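Local coordinates for protein pyruvate kinase 1 (PDB 4KCT) that catalyses phosphoryl transfer from phosphoenolpyruvate to ADP, the last step of glycolysis, and like other pyruvate kinases can also decarboxylate oxaloacetate, at residues F210-R224 with S251-D265. Residues are numbered along the deposited sequence; the frame is centred on the assembly and turned at random.
With MG (magnesium ion), chain C; PYR (pyruvic acid), chain E.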
# COMPACT_ATOMS: atom_id res chain seq x y z
N PHE A 210 -12.57 37.69 3.56
CA PHE A 210 -12.57 36.88 2.37
C PHE A 210 -12.19 37.79 1.21
O PHE A 210 -13.00 38.61 0.78
CB PHE A 210 -13.98 36.30 2.10
CG PHE A 210 -14.51 35.40 3.20
CD1 PHE A 210 -13.67 34.86 4.17
CD2 PHE A 210 -15.85 35.02 3.20
CE1 PHE A 210 -14.16 33.99 5.14
CE2 PHE A 210 -16.34 34.11 4.13
CZ PHE A 210 -15.50 33.61 5.11
N ALA A 211 -10.94 37.69 0.75
CA ALA A 211 -10.38 38.67 -0.17
C ALA A 211 -10.62 38.22 -1.60
O ALA A 211 -10.17 37.14 -2.00
CB ALA A 211 -8.87 38.84 0.08
N SER A 212 -11.35 39.03 -2.36
CA SER A 212 -11.80 38.66 -3.69
C SER A 212 -10.70 38.67 -4.73
O SER A 212 -9.76 39.52 -4.68
CB SER A 212 -12.95 39.56 -4.15
OG SER A 212 -14.12 39.26 -3.41
N PHE A 213 -10.81 37.73 -5.66
CA PHE A 213 -9.97 37.70 -6.88
C PHE A 213 -8.48 37.77 -6.60
O PHE A 213 -7.73 38.49 -7.29
CB PHE A 213 -10.37 38.83 -7.86
CG PHE A 213 -11.13 38.33 -9.05
CD1 PHE A 213 -10.45 37.78 -10.14
CD2 PHE A 213 -12.53 38.22 -9.00
CE1 PHE A 213 -11.15 37.22 -11.21
CE2 PHE A 213 -13.24 37.68 -10.07
CZ PHE A 213 -12.55 37.14 -11.16
N ILE A 214 -8.01 36.94 -5.68
CA ILE A 214 -6.58 36.88 -5.40
C ILE A 214 -5.85 36.13 -6.54
O ILE A 214 -6.17 34.96 -6.85
CB ILE A 214 -6.30 36.21 -4.03
CG1 ILE A 214 -6.85 37.11 -2.89
CG2 ILE A 214 -4.81 35.94 -3.84
CD1 ILE A 214 -6.20 38.51 -2.79
N ARG A 215 -4.91 36.81 -7.18
CA ARG A 215 -4.25 36.23 -8.33
C ARG A 215 -2.84 35.78 -8.03
O ARG A 215 -2.31 34.90 -8.72
CB ARG A 215 -4.30 37.18 -9.53
CG ARG A 215 -5.72 37.43 -10.04
CD ARG A 215 -5.92 38.89 -10.45
NE ARG A 215 -6.35 39.76 -9.35
CZ ARG A 215 -6.09 41.07 -9.29
NH1 ARG A 215 -6.55 41.81 -8.29
NH2 ARG A 215 -5.41 41.64 -10.27
N THR A 216 -2.21 36.38 -7.01
CA THR A 216 -0.80 36.11 -6.67
C THR A 216 -0.62 36.20 -5.16
O THR A 216 -1.40 36.88 -4.47
CB THR A 216 0.17 37.17 -7.29
OG1 THR A 216 -0.12 38.45 -6.74
CG2 THR A 216 0.02 37.24 -8.82
N ALA A 217 0.51 35.68 -4.69
CA ALA A 217 0.92 35.87 -3.30
C ALA A 217 1.16 37.35 -2.98
O ALA A 217 0.92 37.78 -1.86
CB ALA A 217 2.17 35.04 -2.99
N GLU A 218 1.68 38.11 -3.94
CA GLU A 218 1.94 39.53 -3.68
C GLU A 218 0.64 40.29 -3.37
O GLU A 218 0.58 41.13 -2.47
CB GLU A 218 2.68 40.18 -4.86
CG GLU A 218 3.15 41.61 -4.58
CD GLU A 218 3.95 41.75 -3.28
OE1 GLU A 218 3.76 42.77 -2.58
OE2 GLU A 218 4.76 40.84 -2.95
N GLN A 219 -0.44 39.91 -4.06
CA GLN A 219 -1.74 40.48 -3.74
C GLN A 219 -2.20 40.18 -2.31
O GLN A 219 -2.81 41.04 -1.66
CB GLN A 219 -2.78 40.00 -4.73
CG GLN A 219 -2.52 40.48 -6.13
CD GLN A 219 -3.79 40.55 -6.92
OE1 GLN A 219 -4.63 39.66 -6.83
NE2 GLN A 219 -3.97 41.65 -7.64
N VAL A 220 -1.98 38.95 -1.84
CA VAL A 220 -2.29 38.64 -0.43
C VAL A 220 -1.53 39.58 0.52
O VAL A 220 -2.12 40.14 1.46
CB VAL A 220 -1.95 37.18 -0.06
CG1 VAL A 220 -2.36 36.90 1.37
CG2 VAL A 220 -2.66 36.21 -1.02
N ARG A 221 -0.23 39.74 0.27
CA ARG A 221 0.61 40.67 1.03
C ARG A 221 0.14 42.12 0.99
O ARG A 221 0.16 42.80 2.02
CB ARG A 221 2.09 40.56 0.59
CG ARG A 221 2.75 39.25 1.04
CD ARG A 221 4.26 39.26 0.83
NE ARG A 221 4.62 39.09 -0.58
CZ ARG A 221 4.70 37.91 -1.20
NH1 ARG A 221 5.04 37.87 -2.48
NH2 ARG A 221 4.46 36.77 -0.54
N GLU A 222 -0.42 42.53 -0.14
CA GLU A 222 -1.01 43.86 -0.25
C GLU A 222 -2.27 44.02 0.57
O GLU A 222 -2.47 45.06 1.20
CB GLU A 222 -1.26 44.26 -1.70
CG GLU A 222 0.03 44.65 -2.41
CD GLU A 222 -0.04 44.54 -3.92
OE1 GLU A 222 -1.15 44.32 -4.47
OE2 GLU A 222 1.02 44.67 -4.57
N VAL A 223 -3.11 42.98 0.61
CA VAL A 223 -4.25 42.99 1.52
C VAL A 223 -3.78 43.06 2.98
O VAL A 223 -4.34 43.82 3.80
CB VAL A 223 -5.18 41.76 1.32
CG1 VAL A 223 -6.25 41.71 2.42
CG2 VAL A 223 -5.82 41.85 -0.07
N ARG A 224 -2.78 42.24 3.30
CA ARG A 224 -2.24 42.17 4.65
C ARG A 224 -1.70 43.56 5.05
O ARG A 224 -1.99 44.05 6.14
CB ARG A 224 -1.13 41.11 4.72
CG ARG A 224 -0.53 40.87 6.10
CD ARG A 224 -1.27 39.80 6.89
NE ARG A 224 -1.24 38.46 6.25
CZ ARG A 224 -2.07 37.47 6.60
NH1 ARG A 224 -2.95 37.69 7.61
NH2 ARG A 224 -2.07 36.29 5.94
N SER A 251 1.81 29.32 -3.76
CA SER A 251 2.32 30.53 -3.13
C SER A 251 1.19 31.34 -2.47
O SER A 251 1.40 32.00 -1.45
CB SER A 251 3.09 31.40 -4.14
OG SER A 251 2.22 31.85 -5.17
N ILE A 252 -0.01 31.30 -3.05
CA ILE A 252 -1.14 31.94 -2.41
C ILE A 252 -1.51 31.28 -1.06
O ILE A 252 -1.70 31.96 -0.06
CB ILE A 252 -2.36 32.01 -3.35
CG1 ILE A 252 -2.05 32.97 -4.50
CG2 ILE A 252 -3.63 32.47 -2.58
CD1 ILE A 252 -2.99 32.81 -5.69
N ILE A 253 -1.51 29.95 -1.03
CA ILE A 253 -1.82 29.23 0.20
C ILE A 253 -0.77 29.60 1.24
O ILE A 253 -1.09 29.94 2.37
CB ILE A 253 -1.77 27.71 -0.01
CG1 ILE A 253 -3.05 27.23 -0.72
CG2 ILE A 253 -1.59 27.00 1.32
CD1 ILE A 253 -3.00 25.78 -1.18
N GLU A 254 0.49 29.63 0.80
CA GLU A 254 1.59 30.00 1.69
C GLU A 254 1.37 31.38 2.34
O GLU A 254 1.62 31.55 3.54
CB GLU A 254 2.91 29.97 0.92
CG GLU A 254 4.04 30.67 1.65
CD GLU A 254 4.82 29.72 2.53
OE1 GLU A 254 5.28 28.68 2.01
OE2 GLU A 254 4.92 29.99 3.75
N ALA A 255 0.96 32.37 1.55
CA ALA A 255 0.79 33.74 2.07
C ALA A 255 -0.49 33.93 2.90
O ALA A 255 -0.63 34.95 3.62
CB ALA A 255 0.83 34.76 0.92
N SER A 256 -1.46 33.02 2.74
CA SER A 256 -2.82 33.24 3.25
C SER A 256 -3.00 32.50 4.56
O SER A 256 -2.23 31.60 4.88
CB SER A 256 -3.86 32.74 2.22
OG SER A 256 -3.69 33.38 0.98
N ASN A 257 -4.09 32.81 5.28
CA ASN A 257 -4.47 32.01 6.43
C ASN A 257 -5.40 30.86 6.01
O ASN A 257 -5.62 29.93 6.75
CB ASN A 257 -5.16 32.88 7.48
CG ASN A 257 -4.24 33.99 8.02
OD1 ASN A 257 -4.27 35.11 7.52
ND2 ASN A 257 -3.26 33.61 8.81
N GLY A 258 -5.98 30.98 4.83
CA GLY A 258 -6.99 30.01 4.37
C GLY A 258 -7.44 30.36 2.96
O GLY A 258 -6.97 31.36 2.39
N ILE A 259 -8.26 29.49 2.36
CA ILE A 259 -8.62 29.64 0.95
C ILE A 259 -10.14 29.47 0.81
O ILE A 259 -10.73 28.68 1.50
CB ILE A 259 -7.93 28.55 0.10
CG1 ILE A 259 -6.40 28.71 0.17
CG2 ILE A 259 -8.46 28.56 -1.33
CD1 ILE A 259 -5.92 30.01 -0.50
N MET A 260 -10.76 30.24 -0.08
CA MET A 260 -12.11 29.90 -0.52
C MET A 260 -12.10 29.51 -1.98
O MET A 260 -11.54 30.21 -2.80
CB MET A 260 -13.08 31.08 -0.30
CG MET A 260 -14.46 30.77 -0.85
SD MET A 260 -15.51 32.22 -1.04
CE MET A 260 -15.53 32.85 0.64
N VAL A 261 -12.72 28.39 -2.30
CA VAL A 261 -12.94 28.03 -3.68
C VAL A 261 -14.20 28.75 -4.16
O VAL A 261 -15.31 28.37 -3.80
CB VAL A 261 -13.10 26.49 -3.84
CG1 VAL A 261 -13.30 26.11 -5.32
CG2 VAL A 261 -11.87 25.77 -3.26
N ALA A 262 -14.01 29.88 -4.83
CA ALA A 262 -15.11 30.79 -5.10
C ALA A 262 -15.73 30.43 -6.45
O ALA A 262 -15.33 30.95 -7.49
CB ALA A 262 -14.61 32.24 -5.10
N ARG A 263 -16.57 29.41 -6.44
CA ARG A 263 -16.93 28.69 -7.67
C ARG A 263 -17.75 29.51 -8.66
O ARG A 263 -17.81 29.16 -9.83
CB ARG A 263 -17.65 27.39 -7.34
CG ARG A 263 -16.74 26.41 -6.61
CD ARG A 263 -17.44 25.08 -6.44
NE ARG A 263 -18.79 25.23 -5.87
CZ ARG A 263 -19.58 24.20 -5.63
NH1 ARG A 263 -19.16 22.97 -5.89
NH2 ARG A 263 -20.85 24.40 -5.27
N GLY A 264 -18.40 30.57 -8.18
CA GLY A 264 -19.24 31.42 -9.05
C GLY A 264 -18.40 32.09 -10.10
O GLY A 264 -18.49 31.77 -11.31
N ASP A 265 -17.49 32.94 -9.66
CA ASP A 265 -16.56 33.61 -10.58
C ASP A 265 -15.64 32.60 -11.28
O ASP A 265 -15.31 32.73 -12.47
CB ASP A 265 -15.78 34.69 -9.83
CG ASP A 265 -16.59 35.99 -9.66
OD1 ASP A 265 -16.76 36.49 -8.51
OD2 ASP A 265 -17.19 36.42 -10.67
MG MG C . -16.71 35.88 -6.64
C PYR E . -17.93 33.47 -6.04
O PYR E . -18.35 32.28 -5.98
OXT PYR E . -17.50 33.94 -7.13
CA PYR E . -17.82 34.29 -4.79
O3 PYR E . -17.44 35.47 -4.84
CB PYR E . -18.06 33.63 -3.45
O HOH W 1 -15.64 37.88 -6.21
O HOH W 2 2.18 34.10 -6.61
O HOH W 3 0.31 37.78 4.02
O HOH W 4 -18.50 37.03 -6.69
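R224 reaches from helix 217-224 to the turn that follows helix 251-255 and presents its guanidinium edge-on to two acceptors. NH1 and NH2 grip N257 OD1, NH1 at 2.9 Å on a lone pair, NH2 from above the amide plane; the two flat groups stand 90° apart. NH2 also donates to A255 O at 3.0 Å, and a water joins NE to that carbonyl. Bends at chi2 (89°) and chi3 bring two adjoining edges into use: the NH1/NH2 end meets N257 OD1, the NE/NH2 side A255 O and the water. I236 N gives N257 OD1 a further bond from the intervening barrel strand.

Nearby, the axes of 217-224 and 251-255 come within 8.5 Å at 22°. V220 sets CB against A255 CB at 3.8 Å, while its CG2 meets S256 OG. I252 forks: CG2 touches I214 CG2 at 3.9 Å, and CD1 lies against R215 O.

Inside the TIM barrel, M260 crosses F210 almost perpendicularly, CE 3.4 Å from CD2, and its SD faces the pyruvate methyl. At the mouth, D265 OD1 binds magnesium at 2.0 Å; E241 is a second protein ligand, and F213 CE2 lies beside D265 CG. The chemistry divides between helix layer and barrel mouth: one arginine's hydrogen bonds and apolar packing join the helices, while the start of the helix after strand 258-262 supplies ligands for magnesium and pyruvate, G264 N and D265 N probably offsetting the carboxylate's charge.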